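Local coordinates for germination-specific N-acetylmuramoyl-L-alanine amidase, Autolysin (Clostridioides difficile, PDB 7RAG), which probably cleaves the amide bond between N-acetylmuramic acid and L-alanine in peptidoglycan as a zinc-dependent amidase, here in complex with the lipoprotein GerS, at residues 17-23 and 61-67; 47-52 and 194-198; 55-59 and 198-202; 118-122 and 148-152; 131-136 and 169-173. All blocks are in the same frame, centred on the assembly; numbering follows the deposited sequence.

Interaction 1 of 5, residues 17-23 and 61-67; sequences KTIILDA and GLVILTR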
# COMPACT_ATOMS: atom_id res chain seq x y z
N LYS B 17 22.18 1.13 9.24
CA LYS B 17 22.81 -0.06 9.76
C LYS B 17 24.17 -0.26 9.12
O LYS B 17 24.44 0.23 8.01
CB LYS B 17 21.92 -1.26 9.51
CG LYS B 17 20.65 -1.20 10.31
CD LYS B 17 20.97 -1.25 11.80
CE LYS B 17 19.85 -1.91 12.60
NZ LYS B 17 20.36 -2.51 13.88
N THR B 18 25.05 -0.93 9.86
CA THR B 18 26.33 -1.38 9.34
C THR B 18 26.35 -2.90 9.44
O THR B 18 26.08 -3.46 10.51
CB THR B 18 27.49 -0.74 10.11
OG1 THR B 18 27.40 0.69 9.98
CG2 THR B 18 28.85 -1.18 9.54
N ILE B 19 26.63 -3.55 8.31
CA ILE B 19 26.45 -4.99 8.13
C ILE B 19 27.77 -5.60 7.68
O ILE B 19 28.39 -5.10 6.73
CB ILE B 19 25.34 -5.26 7.11
CG1 ILE B 19 24.07 -4.53 7.55
CG2 ILE B 19 25.07 -6.75 7.00
CD1 ILE B 19 22.81 -5.13 7.03
N ILE B 20 28.19 -6.68 8.34
CA ILE B 20 29.37 -7.41 7.92
C ILE B 20 28.93 -8.53 7.00
O ILE B 20 28.11 -9.37 7.39
CB ILE B 20 30.16 -7.99 9.11
CG1 ILE B 20 30.59 -6.89 10.07
CG2 ILE B 20 31.40 -8.70 8.61
CD1 ILE B 20 30.74 -7.38 11.54
N LEU B 21 29.46 -8.52 5.77
CA LEU B 21 29.32 -9.61 4.81
C LEU B 21 30.65 -10.34 4.65
O LEU B 21 31.67 -9.72 4.35
CB LEU B 21 28.85 -9.10 3.45
CG LEU B 21 27.62 -8.19 3.47
CD1 LEU B 21 27.28 -7.77 2.02
CD2 LEU B 21 26.41 -8.81 4.19
N ASP B 22 30.62 -11.67 4.83
CA ASP B 22 31.79 -12.54 4.84
C ASP B 22 31.62 -13.58 3.73
O ASP B 22 30.81 -14.50 3.87
CB ASP B 22 31.95 -13.21 6.21
CG ASP B 22 33.00 -14.35 6.23
OD1 ASP B 22 34.20 -14.07 5.92
OD2 ASP B 22 32.65 -15.51 6.58
N ALA B 23 32.36 -13.41 2.64
CA ALA B 23 32.38 -14.40 1.56
C ALA B 23 33.29 -15.53 2.01
O ALA B 23 34.51 -15.38 2.03
CB ALA B 23 32.88 -13.79 0.26
N GLY B 61 22.64 1.31 3.71
CA GLY B 61 23.41 0.60 4.71
C GLY B 61 24.90 0.68 4.38
O GLY B 61 25.29 0.89 3.23
N LEU B 62 25.73 0.53 5.40
CA LEU B 62 27.17 0.48 5.20
C LEU B 62 27.62 -0.96 5.32
O LEU B 62 27.22 -1.64 6.27
CB LEU B 62 27.89 1.33 6.24
CG LEU B 62 29.33 1.61 5.89
CD1 LEU B 62 29.43 2.52 4.66
CD2 LEU B 62 30.02 2.24 7.06
N VAL B 63 28.44 -1.42 4.38
CA VAL B 63 28.90 -2.81 4.39
C VAL B 63 30.37 -2.86 4.77
O VAL B 63 31.18 -2.08 4.26
CB VAL B 63 28.65 -3.51 3.04
CG1 VAL B 63 29.31 -4.89 3.04
CG2 VAL B 63 27.17 -3.63 2.77
N ILE B 64 30.68 -3.74 5.73
CA ILE B 64 32.04 -4.17 6.07
C ILE B 64 32.24 -5.54 5.43
O ILE B 64 31.49 -6.48 5.73
CB ILE B 64 32.25 -4.27 7.59
CG1 ILE B 64 31.99 -2.94 8.31
CG2 ILE B 64 33.65 -4.80 7.89
CD1 ILE B 64 32.94 -1.83 7.96
N LEU B 65 33.25 -5.67 4.58
CA LEU B 65 33.56 -6.94 3.95
C LEU B 65 34.74 -7.58 4.67
O LEU B 65 35.67 -6.89 5.09
CB LEU B 65 33.89 -6.73 2.47
CG LEU B 65 32.75 -6.23 1.57
CD1 LEU B 65 33.30 -5.76 0.20
CD2 LEU B 65 31.68 -7.31 1.43
N THR B 66 34.70 -8.90 4.83
CA THR B 66 35.95 -9.57 5.20
C THR B 66 36.87 -9.70 4.00
O THR B 66 38.09 -9.59 4.13
CB THR B 66 35.70 -10.95 5.82
OG1 THR B 66 34.92 -11.74 4.91
CG2 THR B 66 34.99 -10.82 7.14
N ARG B 67 36.31 -9.93 2.82
CA ARG B 67 37.12 -9.99 1.61
C ARG B 67 36.34 -9.39 0.46
O ARG B 67 35.13 -9.56 0.34
CB ARG B 67 37.56 -11.42 1.27
CG ARG B 67 36.41 -12.39 1.12
CD ARG B 67 36.91 -13.78 0.84
NE ARG B 67 36.92 -14.02 -0.59
CZ ARG B 67 36.21 -14.95 -1.23
NH1 ARG B 67 35.43 -15.79 -0.58
NH2 ARG B 67 36.34 -15.02 -2.54
O HOH W 1 33.82 -10.82 2.47
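Strands 18-23 and 62-65 run parallel in register, from Thr18 beside Leu62 to Leu21 beside Leu65, and their axes cross at -31°. Five backbone bonds zip them together, beginning with Leu62 N to Lys17 O at 2.9 Å and ending with Thr66 N to Leu21 O at 3.2 Å. On one face Thr18 CG2 meets Ile64 CG1 at 3.8 Å, and Ile20 CG1 rests on Ile64 CB. On the other face Leu21 crosses Val63 at about a right angle, CD1 to CG1 at 3.7 Å. This is a beta-alpha-beta unit: helix 41-58 links the two strands and packs on the Leu21 and Val63 face. At the C-terminal ends the contact turns polar. Thr66 OG1 donates to the anti lone pair of Asp22 OD1, at 2.6 Å. That carboxylate also makes a salt bridge with Arg93 and a hydrogen bond with Ser107, and the Asp22 side chain lies about 4 Å from that of the zinc ligand His109. A water bridges Leu21 O, Ala23 N, Thr66 OG1 and Arg67 N. Arg67 bends at chi3 (-95°), and NH1 reaches Ala23 O at 2.8 Å from above the carbonyl plane, while Ala23 CB covers one guanidinium face.

Interaction 2 of 5, residues 47-52 and 194-198; sequences AITLKL and QEKIA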
# COMPACT_ATOMS: atom_id res chain seq x y z
N ALA B 47 30.87 -13.79 -5.35
CA ALA B 47 29.93 -13.18 -6.28
C ALA B 47 28.63 -12.79 -5.57
O ALA B 47 28.16 -11.65 -5.71
CB ALA B 47 29.65 -14.13 -7.45
N ILE B 48 28.04 -13.73 -4.82
CA ILE B 48 26.80 -13.44 -4.11
C ILE B 48 27.02 -12.33 -3.09
O ILE B 48 26.21 -11.39 -2.99
CB ILE B 48 26.23 -14.71 -3.43
CG1 ILE B 48 25.87 -15.75 -4.48
CG2 ILE B 48 25.00 -14.36 -2.62
CD1 ILE B 48 25.84 -17.14 -3.94
N THR B 49 28.11 -12.40 -2.34
CA THR B 49 28.42 -11.36 -1.36
C THR B 49 28.54 -9.98 -1.99
O THR B 49 28.08 -8.99 -1.40
CB THR B 49 29.71 -11.73 -0.63
OG1 THR B 49 29.55 -13.00 0.02
CG2 THR B 49 30.06 -10.66 0.37
N LEU B 50 29.15 -9.87 -3.18
CA LEU B 50 29.27 -8.56 -3.80
C LEU B 50 27.94 -8.08 -4.38
O LEU B 50 27.65 -6.86 -4.34
CB LEU B 50 30.36 -8.56 -4.87
CG LEU B 50 31.76 -8.71 -4.25
CD1 LEU B 50 32.80 -8.84 -5.32
CD2 LEU B 50 32.13 -7.57 -3.27
N LYS B 51 27.10 -8.99 -4.87
CA LYS B 51 25.74 -8.59 -5.24
C LYS B 51 24.98 -8.04 -4.03
O LYS B 51 24.32 -6.99 -4.12
CB LYS B 51 24.96 -9.76 -5.84
CG LYS B 51 25.60 -10.43 -7.06
CD LYS B 51 25.73 -9.49 -8.22
CE LYS B 51 26.22 -10.22 -9.49
NZ LYS B 51 26.18 -9.34 -10.70
N LEU B 52 25.10 -8.73 -2.89
CA LEU B 52 24.40 -8.35 -1.66
C LEU B 52 24.93 -7.03 -1.11
O LEU B 52 24.17 -6.19 -0.63
CB LEU B 52 24.54 -9.47 -0.63
CG LEU B 52 23.89 -9.37 0.76
CD1 LEU B 52 22.42 -8.92 0.65
CD2 LEU B 52 24.00 -10.70 1.52
N GLN B 194 22.62 -15.97 -8.92
CA GLN B 194 23.32 -15.36 -7.80
C GLN B 194 22.64 -14.06 -7.37
O GLN B 194 22.50 -13.79 -6.17
CB GLN B 194 24.77 -15.11 -8.17
CG GLN B 194 25.52 -16.37 -8.56
CD GLN B 194 26.90 -16.07 -9.09
OE1 GLN B 194 27.22 -14.91 -9.36
NE2 GLN B 194 27.74 -17.09 -9.23
N GLU B 195 22.19 -13.26 -8.34
CA GLU B 195 21.49 -12.02 -7.99
C GLU B 195 20.17 -12.30 -7.30
O GLU B 195 19.78 -11.58 -6.37
CB GLU B 195 21.29 -11.16 -9.23
CG GLU B 195 22.57 -10.64 -9.80
CD GLU B 195 22.38 -9.84 -11.08
OE1 GLU B 195 21.23 -9.72 -11.56
OE2 GLU B 195 23.39 -9.31 -11.60
N LYS B 196 19.45 -13.33 -7.74
CA LYS B 196 18.20 -13.72 -7.08
C LYS B 196 18.44 -14.05 -5.60
O LYS B 196 17.69 -13.61 -4.72
CB LYS B 196 17.60 -14.90 -7.82
CG LYS B 196 16.11 -15.10 -7.68
CD LYS B 196 15.55 -15.80 -8.93
CE LYS B 196 14.02 -15.97 -8.87
NZ LYS B 196 13.45 -16.51 -10.15
N ILE B 197 19.50 -14.83 -5.33
CA ILE B 197 19.82 -15.19 -3.95
C ILE B 197 20.16 -13.95 -3.13
O ILE B 197 19.72 -13.79 -1.98
CB ILE B 197 20.99 -16.19 -3.92
CG1 ILE B 197 20.51 -17.56 -4.41
CG2 ILE B 197 21.62 -16.24 -2.51
CD1 ILE B 197 21.63 -18.50 -4.65
N ALA B 198 20.98 -13.06 -3.70
CA ALA B 198 21.30 -11.84 -2.99
C ALA B 198 20.03 -11.06 -2.68
O ALA B 198 19.87 -10.56 -1.56
CB ALA B 198 22.28 -10.99 -3.80
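Ala47 opens the contact with its methyl group: Ala47 CB lies 3.2 Å from Gln194 OE1. The Gln194 chain is extended beyond CG, and this carries its amide to Ala47. The other end of that amide, NE2, is hydrogen-bonded to Leu188 O. One residue on, Ile48 uses two branches. The Ile48 and Gln194 side chains cross at about a right angle, with Ile48 CG1 3.9 Å from Gln194 CB. Ile48 CG2 meets CG2 of Ile197, also at 3.9 Å. The two helices, 41-58 and 191-211, run with their N-to-C directions 53° apart. Their short segments approach to 8.5 Å between axes. The small CB of Ala198 fits between Ile48, Lys51 and Leu52, consistent with this close approach. The pair packs on one side of the central sheet of this amidase fold: Leu52 also touches Leu21 of strand 18-23. Lys51 begins as an apolar group and ends as a charged one. Its CB lies 3.6 Å from Ala198 CB. The chain then bends at chi2 (-63°), and CD and CE run against Glu195 CG. At the end NZ makes a salt bridge with Glu195 OE2 at 2.9 Å, on the anti lone pair of that oxygen. Glu191 forms a second salt bridge with the same NZ, and Lys82 of a GerS lipoprotein chain pairs with Glu195 OE1. This charged cluster therefore joins the two helices to the partner protein. Last in sequence, Leu52 brings CB to 4.2 Å from Ala198 CB, and its CD1 lies 3.8 Å from Ala198 O.

Interaction 3 of 5, residues 55-59 and 198-202; sequences LIESS and AWAIY. With EDO (1,2-ethanediol), chain D.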
# COMPACT_ATOMS: atom_id res chain seq x y z
N LEU B 55 23.24 -4.35 -3.09
CA LEU B 55 21.86 -4.15 -2.61
C LEU B 55 21.83 -3.33 -1.33
O LEU B 55 21.06 -2.37 -1.21
CB LEU B 55 21.16 -5.50 -2.39
CG LEU B 55 20.80 -6.21 -3.70
CD1 LEU B 55 20.39 -7.66 -3.42
CD2 LEU B 55 19.70 -5.47 -4.44
N ILE B 56 22.66 -3.69 -0.36
CA ILE B 56 22.58 -3.04 0.94
C ILE B 56 23.08 -1.60 0.87
O ILE B 56 22.46 -0.69 1.43
CB ILE B 56 23.37 -3.86 1.98
CG1 ILE B 56 22.64 -5.18 2.29
CG2 ILE B 56 23.68 -3.02 3.24
CD1 ILE B 56 23.54 -6.24 2.97
N GLU B 57 24.22 -1.38 0.20
CA GLU B 57 24.76 -0.03 0.15
C GLU B 57 23.85 0.90 -0.63
O GLU B 57 23.71 2.08 -0.26
CB GLU B 57 26.16 -0.05 -0.46
CG GLU B 57 27.17 -0.84 0.37
CD GLU B 57 28.62 -0.51 0.06
OE1 GLU B 57 28.94 -0.11 -1.09
OE2 GLU B 57 29.47 -0.64 1.00
N SER B 58 23.23 0.42 -1.72
CA SER B 58 22.36 1.31 -2.48
C SER B 58 21.10 1.66 -1.70
O SER B 58 20.41 2.61 -2.08
CB SER B 58 21.99 0.71 -3.85
OG SER B 58 21.32 -0.53 -3.72
N SER B 59 20.80 0.93 -0.62
CA SER B 59 19.71 1.18 0.31
C SER B 59 20.14 1.97 1.55
O SER B 59 19.39 2.01 2.53
CB SER B 59 19.11 -0.13 0.80
OG SER B 59 18.39 -0.76 -0.23
N ALA B 198 20.98 -13.06 -3.70
CA ALA B 198 21.30 -11.84 -2.99
C ALA B 198 20.03 -11.06 -2.68
O ALA B 198 19.87 -10.56 -1.56
CB ALA B 198 22.28 -10.99 -3.80
N TRP B 199 19.12 -10.97 -3.64
CA TRP B 199 17.84 -10.32 -3.42
C TRP B 199 17.07 -10.96 -2.27
O TRP B 199 16.54 -10.26 -1.39
CB TRP B 199 17.01 -10.36 -4.70
CG TRP B 199 15.71 -9.73 -4.50
CD1 TRP B 199 14.51 -10.35 -4.33
CD2 TRP B 199 15.46 -8.33 -4.40
NE1 TRP B 199 13.53 -9.42 -4.14
CE2 TRP B 199 14.09 -8.16 -4.18
CE3 TRP B 199 16.27 -7.19 -4.49
CZ2 TRP B 199 13.50 -6.91 -4.04
CZ3 TRP B 199 15.69 -5.95 -4.35
CH2 TRP B 199 14.32 -5.82 -4.13
N ALA B 200 17.01 -12.29 -2.23
CA ALA B 200 16.30 -12.95 -1.14
C ALA B 200 16.93 -12.61 0.21
O ALA B 200 16.23 -12.28 1.18
CB ALA B 200 16.28 -14.46 -1.36
N ILE B 201 18.27 -12.66 0.30
CA ILE B 201 18.93 -12.36 1.57
C ILE B 201 18.68 -10.92 1.98
O ILE B 201 18.43 -10.61 3.16
CB ILE B 201 20.43 -12.67 1.50
CG1 ILE B 201 20.67 -14.09 0.96
CG2 ILE B 201 21.03 -12.49 2.91
CD1 ILE B 201 22.14 -14.50 0.89
N TYR B 202 18.78 -10.01 1.01
CA TYR B 202 18.58 -8.59 1.28
C TYR B 202 17.17 -8.33 1.80
O TYR B 202 16.98 -7.59 2.78
CB TYR B 202 18.87 -7.80 0.01
CG TYR B 202 18.31 -6.40 -0.07
CD1 TYR B 202 18.84 -5.37 0.71
CD2 TYR B 202 17.28 -6.11 -0.95
CE1 TYR B 202 18.33 -4.08 0.62
CE2 TYR B 202 16.76 -4.83 -1.04
CZ TYR B 202 17.29 -3.82 -0.26
OH TYR B 202 16.77 -2.56 -0.37
C1 EDO D . 18.31 -0.83 -4.64
O1 EDO D . 17.25 0.03 -4.16
C2 EDO D . 18.21 -2.14 -3.90
O2 EDO D . 16.95 -2.09 -3.19
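Tyr202 holds CG anti to its backbone N (chi1 161°), which sends the ring across to the end of helix 41-58, where Leu55 lies over one of its faces. Leu55 keeps CG beside its backbone N (chi1 -73°), and from there its methyl groups part, CD1 toward Ala198 and CD2 toward Trp199. Leu55 CB makes a CH-pi contact, 4.0 Å from the centroid of the Tyr202 ring and 22° off its normal. It sits toward the rim. Leu55 CD1 lies against the backbone one turn earlier, 3.5 Å from Ala198 O, and also touches Tyr202 CB. Leu55 CD2 meets the edge of the Trp199 indole in its plane, 3.8 Å from CE3. Trp199 NE1 is hydrogen-bonded to Asp85 of a GerS lipoprotein chain. Ile56 slides past the Tyr202 ring in the opposite direction, with Ile56 CG1 4.1 Å from Tyr202 CD1. Ser59 OG lies at the ring edge, near its plane. Ser59 OG and Tyr202 OH form a very short hydrogen bond of 2.4 Å, in which either could donate; the exact length is doubtful at so short a separation. An ethanediol molecule, probably from the crystallisation liquor, is hydrogen-bonded through its O2 to the same Tyr202 OH at 2.9 Å. Leu64 of the lipoprotein packs on Leu55 and Ser58 nearby. The contact is plain helix-helix packing away from the zinc site. It ties the C-terminal end of helix 41-58 to the middle of helix 191-211, on one side of the mixed beta sheet of the alpha/beta amidase fold.

Interaction 4 of 5, residues 118-122 and 148-152; sequences YYGAQ and DKTNN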
# COMPACT_ATOMS: atom_id res chain seq x y z
N TYR B 118 20.82 -34.17 -2.36
CA TYR B 118 20.49 -33.04 -1.49
C TYR B 118 20.62 -31.72 -2.24
O TYR B 118 21.55 -31.52 -3.03
CB TYR B 118 21.39 -33.04 -0.26
CG TYR B 118 21.09 -34.18 0.66
CD1 TYR B 118 19.90 -34.22 1.38
CD2 TYR B 118 21.97 -35.25 0.79
CE1 TYR B 118 19.60 -35.28 2.22
CE2 TYR B 118 21.68 -36.32 1.64
CZ TYR B 118 20.49 -36.32 2.34
OH TYR B 118 20.20 -37.38 3.18
N TYR B 119 19.67 -30.82 -1.98
CA TYR B 119 19.64 -29.50 -2.58
C TYR B 119 18.89 -28.54 -1.66
O TYR B 119 18.17 -28.96 -0.75
CB TYR B 119 18.99 -29.52 -3.97
CG TYR B 119 17.49 -29.70 -3.90
CD1 TYR B 119 16.62 -28.64 -4.15
CD2 TYR B 119 16.94 -30.93 -3.55
CE1 TYR B 119 15.24 -28.81 -4.08
CE2 TYR B 119 15.57 -31.11 -3.48
CZ TYR B 119 14.72 -30.05 -3.74
OH TYR B 119 13.36 -30.25 -3.65
N GLY B 120 19.06 -27.24 -1.92
CA GLY B 120 18.37 -26.20 -1.19
C GLY B 120 19.28 -25.23 -0.46
O GLY B 120 20.37 -25.59 -0.02
N ALA B 121 18.84 -23.98 -0.35
CA ALA B 121 19.51 -23.03 0.52
C ALA B 121 19.14 -23.30 1.97
O ALA B 121 17.98 -23.60 2.30
CB ALA B 121 19.13 -21.60 0.15
N GLN B 122 20.13 -23.19 2.85
CA GLN B 122 19.95 -23.48 4.26
C GLN B 122 20.59 -22.37 5.08
O GLN B 122 21.74 -22.01 4.85
CB GLN B 122 20.58 -24.82 4.61
CG GLN B 122 20.57 -25.12 6.08
CD GLN B 122 19.19 -25.43 6.58
OE1 GLN B 122 18.54 -26.35 6.09
NE2 GLN B 122 18.71 -24.65 7.54
N ASP B 148 13.09 -20.60 -4.39
CA ASP B 148 12.62 -21.95 -4.66
C ASP B 148 11.48 -22.26 -3.68
O ASP B 148 11.75 -22.56 -2.51
CB ASP B 148 13.78 -22.92 -4.52
CG ASP B 148 13.37 -24.35 -4.71
OD1 ASP B 148 12.28 -24.60 -5.25
OD2 ASP B 148 14.17 -25.23 -4.30
N LYS B 149 10.24 -22.23 -4.17
CA LYS B 149 9.12 -22.52 -3.28
C LYS B 149 9.11 -23.97 -2.86
O LYS B 149 8.45 -24.32 -1.87
CB LYS B 149 7.81 -22.15 -3.96
CG LYS B 149 7.61 -20.66 -4.08
CD LYS B 149 6.32 -20.33 -4.80
CE LYS B 149 6.17 -18.82 -4.95
NZ LYS B 149 6.33 -18.17 -3.63
N THR B 150 9.84 -24.83 -3.58
CA THR B 150 9.96 -26.23 -3.22
C THR B 150 10.67 -26.41 -1.89
O THR B 150 10.40 -27.39 -1.17
CB THR B 150 10.72 -26.96 -4.33
OG1 THR B 150 9.94 -28.03 -4.83
CG2 THR B 150 12.06 -27.48 -3.84
N ASN B 151 11.56 -25.49 -1.53
CA ASN B 151 12.44 -25.69 -0.38
C ASN B 151 11.68 -25.54 0.93
O ASN B 151 11.10 -24.48 1.21
CB ASN B 151 13.60 -24.69 -0.47
CG ASN B 151 14.70 -25.00 0.52
OD1 ASN B 151 14.69 -26.05 1.15
ND2 ASN B 151 15.66 -24.09 0.64
N ASN B 152 11.67 -26.59 1.75
CA ASN B 152 11.02 -26.57 3.05
C ASN B 152 12.01 -26.68 4.20
O ASN B 152 11.62 -27.00 5.32
CB ASN B 152 9.97 -27.68 3.15
CG ASN B 152 8.73 -27.40 2.30
OD1 ASN B 152 8.23 -26.28 2.27
ND2 ASN B 152 8.24 -28.42 1.60
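Ala121 O is gripped by two side-chain amides, Asn151 ND2 across the contact and Gln140 NE2 from helix 130-147. The Asn151 bond is 2.9 Å long with an N-H...O angle of 151°. It reaches the oxygen on a lone pair in the carbonyl plane, and Ala121 O lies almost in the plane of the Asn151 amide. With chi1 at -169°, the Asn151 chain leaves the backbone extended and brings its amide to the facing loop. Its other end is also used, since OD1 accepts from Arg153 N. Both ends being bonded, the amide is fixed in its rotation. Gly120 comes next to Asn151, with CA 3.9 Å from ND2. Gly120 takes backbone angles that only glycine adopts readily, and these let its CA lie close beside the Asn151 amide. Gly120 N is hydrogen-bonded to Glu184 OE1. At the exposed end the ring of Tyr119 is met edge-on. Thr150 CG2 and Asp148 OD2 both lie at the ring edge near its plane. Asp148 OD2 is 3.7 Å from Tyr119 CE1; Thr150 CG2 lies 3.1 Å from Tyr119 OH, a tight approach whose exact length is doubtful. The ring and carboxylate planes are 31° apart. Asp148 also shapes its own loop. Asp148 OD1 accepts from Thr150 N at 3.0 Å, from above the carboxylate plane, and Asn151 N bonds to Asp148 O. Asp148 to Asn151 thus form a type I beta turn with an Asx turn at its start, which follows helix 130-147 and is pinned to the loop leading into strand 122-126.

Interaction 5 of 5, residues 131-136 and 169-173; sequences DSKELS and IPSVL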
# COMPACT_ATOMS: atom_id res chain seq x y z
N ASP B 131 17.91 -13.35 18.73
CA ASP B 131 17.91 -12.38 17.64
C ASP B 131 18.41 -13.02 16.35
O ASP B 131 17.79 -12.85 15.29
CB ASP B 131 18.78 -11.17 18.03
CG ASP B 131 20.18 -11.57 18.58
OD1 ASP B 131 20.28 -12.66 19.23
OD2 ASP B 131 21.17 -10.81 18.38
N SER B 132 19.49 -13.79 16.44
CA SER B 132 20.03 -14.42 15.24
C SER B 132 19.08 -15.45 14.68
O SER B 132 18.98 -15.61 13.46
CB SER B 132 21.39 -15.04 15.56
OG SER B 132 22.28 -14.03 16.02
N LYS B 133 18.35 -16.16 15.56
CA LYS B 133 17.35 -17.11 15.07
C LYS B 133 16.25 -16.39 14.32
O LYS B 133 15.83 -16.83 13.23
CB LYS B 133 16.79 -17.93 16.23
CG LYS B 133 16.03 -19.18 15.75
CD LYS B 133 15.44 -20.00 16.91
CE LYS B 133 14.28 -19.26 17.57
NZ LYS B 133 13.91 -19.76 18.92
N GLU B 134 15.78 -15.25 14.84
CA GLU B 134 14.77 -14.48 14.12
C GLU B 134 15.28 -14.04 12.76
O GLU B 134 14.59 -14.19 11.74
CB GLU B 134 14.34 -13.25 14.93
CG GLU B 134 13.77 -13.54 16.30
CD GLU B 134 13.53 -12.26 17.12
OE1 GLU B 134 13.72 -11.13 16.58
OE2 GLU B 134 13.15 -12.40 18.32
N LEU B 135 16.50 -13.50 12.71
CA LEU B 135 17.06 -13.05 11.44
C LEU B 135 17.17 -14.20 10.47
O LEU B 135 16.80 -14.08 9.29
CB LEU B 135 18.43 -12.42 11.65
CG LEU B 135 19.27 -12.07 10.41
CD1 LEU B 135 18.64 -11.01 9.53
CD2 LEU B 135 20.60 -11.58 10.89
N SER B 136 17.66 -15.34 10.96
CA SER B 136 17.80 -16.50 10.11
C SER B 136 16.46 -16.90 9.54
O SER B 136 16.36 -17.19 8.35
CB SER B 136 18.43 -17.65 10.89
OG SER B 136 17.47 -18.27 11.74
N ILE B 169 26.18 -9.43 18.24
CA ILE B 169 25.27 -8.89 17.23
C ILE B 169 24.59 -10.05 16.52
O ILE B 169 25.06 -11.19 16.59
CB ILE B 169 26.02 -7.99 16.22
CG1 ILE B 169 27.26 -8.71 15.67
CG2 ILE B 169 26.34 -6.64 16.87
CD1 ILE B 169 27.89 -8.01 14.47
N PRO B 170 23.46 -9.79 15.85
CA PRO B 170 22.79 -10.89 15.14
C PRO B 170 23.69 -11.47 14.06
O PRO B 170 24.23 -10.75 13.21
CB PRO B 170 21.54 -10.21 14.56
CG PRO B 170 21.31 -9.06 15.45
CD PRO B 170 22.65 -8.56 15.84
N SER B 171 23.85 -12.78 14.08
CA SER B 171 24.85 -13.43 13.25
C SER B 171 24.25 -14.65 12.60
O SER B 171 23.68 -15.49 13.29
CB SER B 171 26.07 -13.82 14.09
OG SER B 171 26.68 -12.69 14.67
N VAL B 172 24.38 -14.77 11.28
CA VAL B 172 23.82 -15.91 10.56
C VAL B 172 24.79 -16.36 9.48
O VAL B 172 25.57 -15.57 8.93
CB VAL B 172 22.46 -15.61 9.92
CG1 VAL B 172 21.48 -15.09 10.96
CG2 VAL B 172 22.63 -14.60 8.80
N LEU B 173 24.74 -17.65 9.19
CA LEU B 173 25.46 -18.25 8.08
C LEU B 173 24.44 -18.72 7.06
O LEU B 173 23.43 -19.32 7.43
CB LEU B 173 26.32 -19.43 8.54
CG LEU B 173 26.94 -20.24 7.40
CD1 LEU B 173 28.23 -19.59 7.05
CD2 LEU B 173 27.16 -21.72 7.76
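Ile169 touches the helix lightly, through its backbone near Asp131 OD2. Its carbonyl oxygen is taken by Ser171 OG of the same segment, at 2.9 Å. Pro170 then offers its ring to two side chains, both crossing it at about a right angle. Asp131 OD2 approaches Pro170 CG at 3.4 Å, and Leu135 CD2 approaches Pro170 CB at 4.0 Å. Tyr208 of helix 191-211 packs on Asp131, Leu135 and Pro170, and so closes over this junction. Here helix 130-147 lies against the start of strand 171-178, a strand bonded to its neighbour 104-111 within the mixed sheet of this zinc amidase fold. The two short axes are 45° apart and come within 7.5 Å. Ser171 carries the polar link between them. Its backbone N donates to Ser132 OG at 2.8 Å, nearly straight at 166°. Ser132 reaches it with OG beside its own backbone N (chi1 -59°). Val172 points toward the helix. Its CG1 fits between Leu135 CD2, at 3.6 Å, and the backbone of helix 130-147, with Ser132 O also 3.6 Å away. Ser136 CB touches the same methyl group, Val172 CG1, at 4.0 Å.

How the interactions relate
Interaction 1 is the sheet contact: backbone bonds dominate, and its polar end reaches toward the zinc site. Interactions 2 and 3 join the same two helices, 41-58 and 191-211, and share Ala198. Both are largely apolar; the first adds a salt bridge and the second a tyrosine hydroxyl. Helix 41-58 also packs on the strands of interaction 1, with Thr49 against Leu21 and Ile56 against Val63. Interaction 5 sets another helix on the same sheet and is buried too. Interaction 4 is partly buried, joins two loops, and relies on side-chain amides. GerS lipoprotein chains touch interactions 1 to 3 but not 4 or 5.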